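Local coordinates for ABC transporter substrate binding protein (Ribose) (Agrobacterium vitis, PDB 5DKV), which binds alpha-D-tagatopyranose in the crystal and probably serves as the sugar-binding component of a bacterial ABC transporter, at residues A[40-43]-A[44-47]; A[172-175]-A[176-180]; A[242-245]-A[246-250]; A[287-291]-A[292-296]. One frame throughout, in Å; residues are numbered along the deposited sequence.

Contact 1: A[40-43]-A[44-47]; sequences AFYI and TMHK. With T6T (alpha-D-tagatopyranose), chain E.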
loop_
_atom_site.group_PDB
_atom_site.type_symbol
_atom_site.label_atom_id
_atom_site.label_comp_id
_atom_site.label_asym_id
_atom_site.label_seq_id
_atom_site.Cartn_x
_atom_site.Cartn_y
_atom_site.Cartn_z
ATOM N N ALA A 40 -1.300 7.840 5.565
ATOM C CA ALA A 40 0.118 8.121 5.740
ATOM C C ALA A 40 0.974 7.499 4.634
ATOM O O ALA A 40 2.020 8.037 4.291
ATOM C CB ALA A 40 0.576 7.625 7.111
ATOM N N PHE A 41 0.507 6.404 4.052
ATOM C CA PHE A 41 1.226 5.788 2.943
ATOM C C PHE A 41 1.296 6.751 1.762
ATOM O O PHE A 41 2.371 7.013 1.200
ATOM C CB PHE A 41 0.556 4.493 2.511
ATOM C CG PHE A 41 1.155 3.856 1.276
ATOM C CD1 PHE A 41 2.300 3.114 1.354
ATOM C CD2 PHE A 41 0.520 3.963 0.051
ATOM C CE1 PHE A 41 2.841 2.503 0.245
ATOM C CE2 PHE A 41 1.054 3.359 -1.087
ATOM C CZ PHE A 41 2.227 2.632 -0.999
ATOM N N TYR A 42 0.150 7.299 1.386
ATOM C CA TYR A 42 0.121 8.183 0.228
ATOM C C TYR A 42 0.744 9.540 0.556
ATOM O O TYR A 42 1.298 10.210 -0.314
ATOM C CB TYR A 42 -1.304 8.337 -0.292
ATOM C CG TYR A 42 -1.832 7.043 -0.894
ATOM C CD1 TYR A 42 -1.230 6.484 -2.041
ATOM C CD2 TYR A 42 -2.886 6.361 -0.330
ATOM C CE1 TYR A 42 -1.681 5.297 -2.576
ATOM C CE2 TYR A 42 -3.334 5.150 -0.872
ATOM C CZ TYR A 42 -2.731 4.634 -1.989
ATOM O OH TYR A 42 -3.229 3.450 -2.479
ATOM N N ILE A 43 0.632 9.959 1.804
ATOM C CA ILE A 43 1.238 11.221 2.220
ATOM C C ILE A 43 2.740 11.117 2.091
ATOM O O ILE A 43 3.396 12.053 1.625
ATOM C CB ILE A 43 0.792 11.584 3.657
ATOM C CG1 ILE A 43 -0.681 11.965 3.624
ATOM C CG2 ILE A 43 1.629 12.720 4.268
ATOM C CD1 ILE A 43 -1.340 12.027 4.997
ATOM N N THR A 44 3.294 9.976 2.490
ATOM C CA THR A 44 4.734 9.752 2.403
ATOM C C THR A 44 5.174 9.552 0.950
ATOM O O THR A 44 6.229 10.041 0.556
ATOM C CB THR A 44 5.138 8.552 3.271
ATOM O OG1 THR A 44 4.664 8.791 4.599
ATOM C CG2 THR A 44 6.623 8.380 3.306
ATOM N N MET A 45 4.341 8.899 0.135
ATOM C CA MET A 45 4.610 8.791 -1.305
ATOM C C MET A 45 4.691 10.176 -1.939
ATOM O O MET A 45 5.586 10.477 -2.707
ATOM C CB MET A 45 3.526 7.967 -2.003
ATOM C CG MET A 45 3.770 7.766 -3.486
ATOM S SD MET A 45 2.330 7.195 -4.383
ATOM C CE MET A 45 2.051 5.636 -3.564
ATOM N N HIS A 46 3.770 11.033 -1.562
ATOM C CA HIS A 46 3.783 12.403 -2.032
ATOM C C HIS A 46 5.080 13.131 -1.626
ATOM O O HIS A 46 5.666 13.882 -2.410
ATOM C CB HIS A 46 2.543 13.114 -1.474
ATOM C CG HIS A 46 2.406 14.530 -1.913
ATOM N ND1 HIS A 46 1.564 15.412 -1.277
ATOM C CD2 HIS A 46 3.016 15.226 -2.898
ATOM C CE1 HIS A 46 1.645 16.591 -1.874
ATOM N NE2 HIS A 46 2.538 16.508 -2.839
ATOM N N LYS A 47 5.551 12.896 -0.403
ATOM C CA LYS A 47 6.796 13.508 0.045
ATOM C C LYS A 47 7.964 13.118 -0.879
ATOM O O LYS A 47 8.760 13.964 -1.317
ATOM C CB LYS A 47 7.086 13.095 1.500
ATOM C CG LYS A 47 8.311 13.680 2.111
ATOM C CD LYS A 47 8.377 13.292 3.586
ATOM C CE LYS A 47 9.616 13.883 4.266
ATOM N NZ LYS A 47 9.591 13.675 5.750
HETATM O O3 T6T E . -1.286 -0.299 2.262
HETATM C C3 T6T E . -1.326 0.949 1.583
HETATM C C4 T6T E . -1.410 0.703 0.138
HETATM O O4 T6T E . -0.201 -0.021 -0.300
HETATM C C5 T6T E . -2.622 -0.052 -0.188
HETATM O O5 T6T E . -2.787 -0.201 -1.609
HETATM C C6 T6T E . -3.879 0.669 0.268
HETATM O O6 T6T E . -3.777 0.953 1.694
HETATM C C2 T6T E . -2.588 1.722 2.011
HETATM O O2 T6T E . -2.577 2.956 1.334
HETATM C C1 T6T E . -2.727 1.926 3.468
HETATM O O1 T6T E . -1.666 2.653 4.001
#
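Met45 reaches back one turn of the helix to set its CE methyl against the aromatic pair Phe41 and Tyr42, which line the sugar pocket. Met45 CE lies 3.5 Å from Phe41 CE2 and 3.7 Å from Tyr42 CD1, so a single carbon touches both rings, on the side of the Phe41 ring away from the sugar. Its chain leaves the backbone with CG anti to N (chi1 -178°), runs extended, and turns only at the last torsion, which brings CE to the rings while the rest of the side chain lies alongside Tyr42. The two rings also brace each other: Phe41 CD2 stands over the centre of the Tyr42 ring, and Tyr42 CE1 meets the edge of Phe41 in plane. Alpha-D-tagatopyranose meets the pair from the other side of the Phe41 ring. Its O4 sits 3.6 Å above the Phe41 plane, offset toward the rim, its O1 lies 3.2 Å from Phe41 CB, and Tyr42 CE2 approaches O2 to 3.2 Å.

Behind these side chains runs the first turn of regular helix. Ala40 O is gripped twice, by Thr44 N at 2.9 Å and by Thr44 OG1 at 2.8 Å, the two donors arriving from opposite faces of the carbonyl plane. Thr44 OG1 is also hydrogen-bonded to Ala323 N near the C terminus. Phe41 and Met45 pack on Ile279 of helix 276-291, Met45 and His46 touch Leu32 of strand 29-33, and helix 40-56 forms the connection between parallel strands 29-33 and 59-62.

Contact 2: A[172-175]-A[176-180]; sequences VSTT and DQREQ. With T6T (alpha-D-tagatopyranose), chain E.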
loop_
_atom_site.group_PDB
_atom_site.type_symbol
_atom_site.label_atom_id
_atom_site.label_comp_id
_atom_site.label_asym_id
_atom_site.label_seq_id
_atom_site.Cartn_x
_atom_site.Cartn_y
_atom_site.Cartn_z
ATOM N N VAL A 172 -9.015 -5.292 -4.308
ATOM C CA VAL A 172 -7.978 -4.280 -4.210
ATOM C C VAL A 172 -6.670 -4.977 -4.555
ATOM O O VAL A 172 -6.331 -5.945 -3.917
ATOM C CB VAL A 172 -7.888 -3.662 -2.804
ATOM C CG1 VAL A 172 -6.730 -2.658 -2.737
ATOM C CG2 VAL A 172 -9.226 -3.018 -2.422
ATOM N N SER A 173 -5.952 -4.507 -5.574
ATOM C CA SER A 173 -4.896 -5.329 -6.158
ATOM C C SER A 173 -3.786 -5.654 -5.147
ATOM O O SER A 173 -3.314 -6.776 -5.068
ATOM C CB SER A 173 -4.305 -4.644 -7.393
ATOM O OG SER A 173 -3.469 -3.536 -7.076
ATOM N N THR A 174 -3.401 -4.664 -4.382
ATOM C CA THR A 174 -2.289 -4.802 -3.441
ATOM C C THR A 174 -2.638 -5.745 -2.287
ATOM O O THR A 174 -1.887 -6.663 -1.967
ATOM C CB THR A 174 -1.919 -3.460 -2.853
ATOM O OG1 THR A 174 -3.125 -2.830 -2.422
ATOM C CG2 THR A 174 -1.206 -2.580 -3.899
ATOM N N THR A 175 -3.763 -5.480 -1.634
ATOM C CA THR A 175 -4.147 -6.274 -0.482
ATOM C C THR A 175 -4.657 -7.667 -0.874
ATOM O O THR A 175 -4.533 -8.602 -0.088
ATOM C CB THR A 175 -5.187 -5.537 0.353
ATOM O OG1 THR A 175 -6.313 -5.227 -0.467
ATOM C CG2 THR A 175 -4.595 -4.244 0.945
ATOM N N ASP A 176 -5.182 -7.823 -2.090
ATOM C CA ASP A 176 -5.457 -9.159 -2.631
ATOM C C ASP A 176 -4.152 -9.960 -2.705
ATOM O O ASP A 176 -4.097 -11.126 -2.319
ATOM C CB ASP A 176 -6.078 -9.075 -4.037
ATOM C CG ASP A 176 -7.582 -8.866 -4.023
ATOM O OD1 ASP A 176 -8.198 -8.815 -2.934
ATOM O OD2 ASP A 176 -8.146 -8.755 -5.138
ATOM N N GLN A 177 -3.085 -9.319 -3.189
ATOM C CA GLN A 177 -1.808 -9.997 -3.353
ATOM C C GLN A 177 -1.218 -10.339 -1.980
ATOM O O GLN A 177 -0.641 -11.410 -1.804
ATOM C CB GLN A 177 -0.835 -9.143 -4.165
ATOM C CG GLN A 177 -1.112 -9.210 -5.654
ATOM C CD GLN A 177 -0.175 -8.332 -6.448
ATOM O OE1 GLN A 177 0.105 -7.213 -6.045
ATOM N NE2 GLN A 177 0.362 -8.864 -7.550
ATOM N N ARG A 178 -1.361 -9.432 -1.006
ATOM C CA ARG A 178 -0.835 -9.697 0.323
ATOM C C ARG A 178 -1.560 -10.868 0.961
ATOM O O ARG A 178 -0.941 -11.708 1.594
ATOM C CB ARG A 178 -0.953 -8.463 1.216
ATOM C CG ARG A 178 -0.149 -7.301 0.733
ATOM C CD ARG A 178 -0.448 -5.990 1.448
ATOM N NE ARG A 178 0.082 -4.888 0.639
ATOM C CZ ARG A 178 -0.242 -3.610 0.763
ATOM N NH1 ARG A 178 -1.090 -3.207 1.702
ATOM N NH2 ARG A 178 0.319 -2.721 -0.047
ATOM N N GLU A 179 -2.873 -10.920 0.801
ATOM C CA GLU A 179 -3.623 -12.041 1.353
ATOM C C GLU A 179 -3.225 -13.363 0.672
ATOM O O GLU A 179 -3.080 -14.391 1.334
ATOM C CB GLU A 179 -5.124 -11.802 1.216
ATOM C CG GLU A 179 -5.935 -12.992 1.705
ATOM C CD GLU A 179 -7.430 -12.703 1.806
ATOM O OE1 GLU A 179 -7.837 -11.536 1.653
ATOM O OE2 GLU A 179 -8.206 -13.660 2.033
ATOM N N GLN A 180 -3.057 -13.351 -0.645
ATOM C CA GLN A 180 -2.638 -14.565 -1.355
ATOM C C GLN A 180 -1.267 -15.044 -0.878
ATOM O O GLN A 180 -1.053 -16.243 -0.693
ATOM C CB GLN A 180 -2.623 -14.343 -2.866
ATOM C CG GLN A 180 -4.019 -14.256 -3.498
ATOM C CD GLN A 180 -4.869 -15.522 -3.310
ATOM O OE1 GLN A 180 -4.464 -16.629 -3.681
ATOM N NE2 GLN A 180 -6.061 -15.351 -2.739
HETATM O O3 T6T E . -1.286 -0.299 2.262
HETATM C C3 T6T E . -1.326 0.949 1.583
HETATM C C4 T6T E . -1.410 0.703 0.138
HETATM O O4 T6T E . -0.201 -0.021 -0.300
HETATM C C5 T6T E . -2.622 -0.052 -0.188
HETATM O O5 T6T E . -2.787 -0.201 -1.609
HETATM C C6 T6T E . -3.879 0.669 0.268
HETATM O O6 T6T E . -3.777 0.953 1.694
HETATM C C2 T6T E . -2.588 1.722 2.011
HETATM O O2 T6T E . -2.577 2.956 1.334
HETATM C C1 T6T E . -2.727 1.926 3.468
HETATM O O1 T6T E . -1.666 2.653 4.001
HETATM O O HOH W 1 -0.929 -4.711 -6.541
HETATM O O HOH W 2 -8.020 -7.294 -0.724
#
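Thr174 and Arg178 lie side by side, one turn apart, and point the same way into the sugar pocket. Thr174 CB sits 3.6 Å above one face of the guanidinium, offset toward its rim, while the edge of the group is turned to the sugar. Arg178 NH1 gives a hydrogen bond to tagatopyranose O3 and NH2 a shorter one, 2.8 Å, to O4; both are fairly straight (163° and 164°), with O3 in the guanidinium plane. Next to them Thr174 OG1 donates to O5 at 2.8 Å, its hydroxyl lodged between the backbone N and the carbonyl carbon (chi1 48°), with the methyl beside N. Thr175 crosses the arginine at a slant and brings CG2 to 3.7 Å from NH1. Outside the helix, Asn142 OD1 takes the NE hydrogen and Ala227 O a hydrogen of NH1, which fixes the rotation of the guanidinium.

Two waters tie the turn further. One molecule joins Ser173 OG to Gln177 OE1, 2.8 Å from each; another accepts from Thr175 OG1 and donates to Asp176 OD1. Val172, at the N-cap position, offers its O to Asp176 N at 2.9 Å. The first turn of helix 173-186 thus presents polar side chains to a ligand held in the cleft between two lobes, the site characteristic of periplasmic sugar-binding proteins.

Contact 3: A[242-245]-A[246-250]; sequences AGQS and GTIKV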
loop_
_atom_site.group_PDB
_atom_site.type_symbol
_atom_site.label_atom_id
_atom_site.label_comp_id
_atom_site.label_asym_id
_atom_site.label_seq_id
_atom_site.Cartn_x
_atom_site.Cartn_y
_atom_site.Cartn_z
ATOM N N ALA A 242 -9.863 -5.501 23.967
ATOM C CA ALA A 242 -10.253 -6.801 24.495
ATOM C C ALA A 242 -9.420 -7.229 25.696
ATOM O O ALA A 242 -9.677 -8.277 26.284
ATOM C CB ALA A 242 -10.147 -7.850 23.413
ATOM N N GLY A 243 -8.395 -6.453 26.029
ATOM C CA GLY A 243 -7.475 -6.829 27.095
ATOM C C GLY A 243 -6.428 -7.882 26.751
ATOM O O GLY A 243 -5.834 -8.483 27.653
ATOM N N GLN A 244 -6.181 -8.103 25.465
ATOM C CA GLN A 244 -5.330 -9.207 25.054
ATOM C C GLN A 244 -3.983 -8.782 24.469
ATOM O O GLN A 244 -3.338 -9.567 23.774
ATOM C CB GLN A 244 -6.072 -10.076 24.052
ATOM C CG GLN A 244 -7.364 -10.657 24.617
ATOM C CD GLN A 244 -7.168 -11.385 25.938
ATOM O OE1 GLN A 244 -6.296 -12.230 26.061
ATOM N NE2 GLN A 244 -7.978 -11.034 26.943
ATOM N N SER A 245 -3.542 -7.575 24.784
ATOM C CA SER A 245 -2.271 -7.100 24.261
ATOM C C SER A 245 -1.159 -8.054 24.650
ATOM O O SER A 245 -1.037 -8.431 25.825
ATOM C CB SER A 245 -1.961 -5.701 24.764
ATOM O OG SER A 245 -0.698 -5.292 24.270
ATOM N N GLY A 246 -0.377 -8.471 23.661
ATOM C CA GLY A 246 0.721 -9.400 23.868
ATOM C C GLY A 246 0.336 -10.875 23.853
ATOM O O GLY A 246 1.188 -11.752 23.730
ATOM N N THR A 247 -0.947 -11.152 24.015
ATOM C CA THR A 247 -1.460 -12.523 23.975
ATOM C C THR A 247 -1.915 -12.901 22.567
ATOM O O THR A 247 -1.541 -13.949 22.040
ATOM C CB THR A 247 -2.610 -12.692 24.957
ATOM O OG1 THR A 247 -2.128 -12.382 26.270
ATOM C CG2 THR A 247 -3.150 -14.121 24.927
ATOM N N ILE A 248 -2.741 -12.055 21.971
ATOM C CA ILE A 248 -3.070 -12.196 20.556
ATOM C C ILE A 248 -2.007 -11.422 19.803
ATOM O O ILE A 248 -1.934 -10.214 19.937
ATOM C CB ILE A 248 -4.464 -11.663 20.209
ATOM C CG1 ILE A 248 -5.566 -12.422 20.967
ATOM C CG2 ILE A 248 -4.718 -11.765 18.721
ATOM C CD1 ILE A 248 -6.959 -11.750 20.858
ATOM N N LYS A 249 -1.206 -12.124 18.996
ATOM C CA LYS A 249 -0.053 -11.508 18.348
ATOM C C LYS A 249 -0.567 -10.756 17.136
ATOM O O LYS A 249 -1.490 -11.212 16.455
ATOM C CB LYS A 249 0.987 -12.550 17.931
ATOM C CG LYS A 249 1.499 -13.437 19.078
ATOM C CD LYS A 249 2.122 -12.623 20.193
ATOM C CE LYS A 249 2.771 -13.535 21.261
ATOM N NZ LYS A 249 3.359 -12.746 22.379
ATOM N N VAL A 250 0.042 -9.612 16.850
ATOM C CA VAL A 250 -0.359 -8.813 15.704
ATOM C C VAL A 250 0.821 -8.521 14.808
ATOM O O VAL A 250 1.888 -8.095 15.271
ATOM C CB VAL A 250 -0.997 -7.478 16.141
ATOM C CG1 VAL A 250 -1.393 -6.613 14.913
ATOM C CG2 VAL A 250 -2.196 -7.724 17.052
#
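Gln244 lays the aliphatic root of its side chain against Ile248, CB meeting the CD1 methyl at 3.7 Å and CG lying slightly farther from it. The two chains cross at a slant. Beyond CG the glutamine bends (chi2 -53°), which carries the amide away from Ile248: OE1 comes alongside Thr247, 3.8 Å from its CG2, and NE2 turns back to Ala242 O in a weak hydrogen bond. One side chain therefore spans the turn, carbon against carbon at its base and amide directed back to Ala242, just past helix 229-241.

The backbone closes underneath. Gln244 O receives Thr247 N at 2.9 Å and Ile248 N at 3.1 Å; the second donor lies in the carbonyl plane, whereas the first stands above it, 40° out. Gly246 occupies the bend with positive phi (85°), where a CB would collide with Ser245 O. Farther on, Lys249 folds back over the bend so that NZ donates to Gly246 O at 2.7 Å. Gly243, also with positive phi, ends helix 229-241 in a Schellman motif, and the loop then enters strand 249-253, where Lys249 pairs through its backbone with Ala222 and Val224. Val239 and Tyr215 pack on Gln244 and Ile248 from helices 229-241 and 204-217.

The chemistry is that of a surface turn far from the sugar: one carbonyl that accepts two backbone N-H groups sets the reversal of the chain, the Gln244 and Ile248 carbons pack beside it, and the Lys249 ammonium, presumably charged, gives a hydrogen bond to the carbonyl of Gly246.

Contact 4: A[287-291]-A[292-296]; sequences AYAHL and TGQSI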
loop_
_atom_site.group_PDB
_atom_site.type_symbol
_atom_site.label_atom_id
_atom_site.label_comp_id
_atom_site.label_asym_id
_atom_site.label_seq_id
_atom_site.Cartn_x
_atom_site.Cartn_y
_atom_site.Cartn_z
ATOM N N ALA A 287 8.723 9.508 -14.848
ATOM C CA ALA A 287 7.931 10.387 -15.713
ATOM C C ALA A 287 8.829 11.393 -16.415
ATOM O O ALA A 287 8.679 11.625 -17.607
ATOM C CB ALA A 287 6.880 11.108 -14.945
ATOM N N TYR A 288 9.783 11.946 -15.669
ATOM C CA TYR A 288 10.694 12.933 -16.244
ATOM C C TYR A 288 11.519 12.313 -17.390
ATOM O O TYR A 288 11.676 12.904 -18.476
ATOM C CB TYR A 288 11.618 13.493 -15.153
ATOM C CG TYR A 288 12.634 14.422 -15.736
ATOM C CD1 TYR A 288 12.329 15.750 -15.930
ATOM C CD2 TYR A 288 13.866 13.964 -16.147
ATOM C CE1 TYR A 288 13.242 16.610 -16.501
ATOM C CE2 TYR A 288 14.786 14.817 -16.721
ATOM C CZ TYR A 288 14.476 16.137 -16.891
ATOM O OH TYR A 288 15.382 17.009 -17.493
ATOM N N ALA A 289 12.032 11.119 -17.124
ATOM C CA ALA A 289 12.839 10.378 -18.082
ATOM C C ALA A 289 12.017 10.147 -19.350
ATOM O O ALA A 289 12.458 10.442 -20.445
ATOM C CB ALA A 289 13.306 9.056 -17.489
ATOM N N HIS A 290 10.797 9.666 -19.183
ATOM C CA HIS A 290 9.934 9.491 -20.341
ATOM C C HIS A 290 9.726 10.781 -21.141
ATOM O O HIS A 290 9.797 10.796 -22.377
ATOM C CB HIS A 290 8.562 8.963 -19.935
ATOM C CG HIS A 290 7.616 8.898 -21.090
ATOM N ND1 HIS A 290 7.694 7.907 -22.046
ATOM C CD2 HIS A 290 6.612 9.720 -21.475
ATOM C CE1 HIS A 290 6.771 8.116 -22.968
ATOM N NE2 HIS A 290 6.099 9.208 -22.645
ATOM N N LEU A 291 9.428 11.852 -20.437
ATOM C CA LEU A 291 9.135 13.128 -21.072
ATOM C C LEU A 291 10.327 13.717 -21.806
ATOM O O LEU A 291 10.147 14.571 -22.678
ATOM C CB LEU A 291 8.612 14.118 -20.029
ATOM C CG LEU A 291 7.213 13.793 -19.530
ATOM C CD1 LEU A 291 6.963 14.534 -18.245
ATOM C CD2 LEU A 291 6.091 14.145 -20.555
ATOM N N THR A 292 11.533 13.245 -21.488
ATOM C CA THR A 292 12.738 13.723 -22.178
ATOM C C THR A 292 13.271 12.642 -23.120
ATOM O O THR A 292 14.428 12.697 -23.553
ATOM C CB THR A 292 13.810 14.149 -21.181
ATOM O OG1 THR A 292 14.083 13.074 -20.259
ATOM C CG2 THR A 292 13.335 15.367 -20.392
ATOM N N GLY A 293 12.436 11.654 -23.432
ATOM C CA GLY A 293 12.745 10.718 -24.510
ATOM C C GLY A 293 13.516 9.474 -24.116
ATOM O O GLY A 293 13.990 8.734 -24.984
ATOM N N GLN A 294 13.638 9.237 -22.816
ATOM C CA GLN A 294 14.321 8.053 -22.290
ATOM C C GLN A 294 13.321 6.929 -21.990
ATOM O O GLN A 294 12.266 7.162 -21.399
ATOM C CB GLN A 294 15.092 8.447 -21.028
ATOM C CG GLN A 294 15.761 7.334 -20.264
ATOM C CD GLN A 294 16.799 6.572 -21.071
ATOM O OE1 GLN A 294 17.800 7.134 -21.539
ATOM N NE2 GLN A 294 16.566 5.273 -21.217
ATOM N N SER A 295 13.648 5.729 -22.431
ATOM C CA SER A 295 12.854 4.556 -22.119
ATOM C C SER A 295 12.948 4.270 -20.635
ATOM O O SER A 295 13.997 4.553 -20.013
ATOM C CB SER A 295 13.338 3.341 -22.913
ATOM O OG SER A 295 14.666 2.988 -22.578
ATOM N N ILE A 296 11.865 3.713 -20.070
ATOM C CA ILE A 296 11.816 3.408 -18.653
ATOM C C ILE A 296 11.323 1.972 -18.427
ATOM O O ILE A 296 10.610 1.405 -19.270
ATOM C CB ILE A 296 10.920 4.415 -17.901
ATOM C CG1 ILE A 296 9.453 4.302 -18.323
ATOM C CG2 ILE A 296 11.427 5.843 -18.108
ATOM C CD1 ILE A 296 8.508 5.099 -17.407
HETATM O O HOH W 3 9.764 6.074 -21.820
#
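Thr292 sets its CG2 methyl over one face of the Tyr288 ring, a CH-pi contact with the carbon 4.1 Å from the ring centroid and 23° off the normal. The methyl is nearest CZ and thus sits toward the hydroxyl end of the ring. With CG anti to N (chi1 175°), Tyr288 lays this ring alongside the following turn, where Thr292 can meet its face. The threonine hydroxyl, lodged between N and the carbonyl carbon, turns inward to the helix end, where Tyr288 O and Ala289 O lie at similar distances from OG1 and may compete for its one proton.

The close-packed part centres on Ala289. Its O accepts Thr292 N and Gln294 N, which come from opposite faces of the carbonyl plane, Gln294 N at 2.9 Å. Ala289 CB meanwhile meets Ile296 CG2 at 3.8 Å as the chain doubles back beside the helix. Gly293 N completes the closure with a bond of 3.0 Å to His290 O.

The other side is looser and wet. A water in the plane of the His290 ring bridges ND1 to Gln294 O, 2.8 Å from each. Gln294 carries its amide away from the helix, and NE2 binds Ser295 O of the same loop, on a lone pair of that carbonyl. Toward the protein, Leu291 rests on Phe28 and on Ala87 of strand 87-90.

The bonds given by Gln294 N and Gly293 N, with Gly293 at positive phi as the C-prime residue, make a Schellman motif that ends helix 276-291 ahead of strand 299-307.

How the contacts relate
From the N terminus, contact 1 opens helix 40-56 between strands 29-33 and 59-62, and contact 2 opens helix 173-186 between strands 161-167 and 192-199. Contact 3 then closes the turn from helix 229-241 into strand 249-253, and contact 4 the turn from helix 276-291 toward strand 299-307. Each is local, and all four follow in series: none nests in or crosses another. Contacts 1 and 2, with nearest atoms about 6 Å apart, do not touch but meet through the same sugar. Contacts 3 and 4 lie on opposite sides of the chain's centre, their own centres about 49 Å apart.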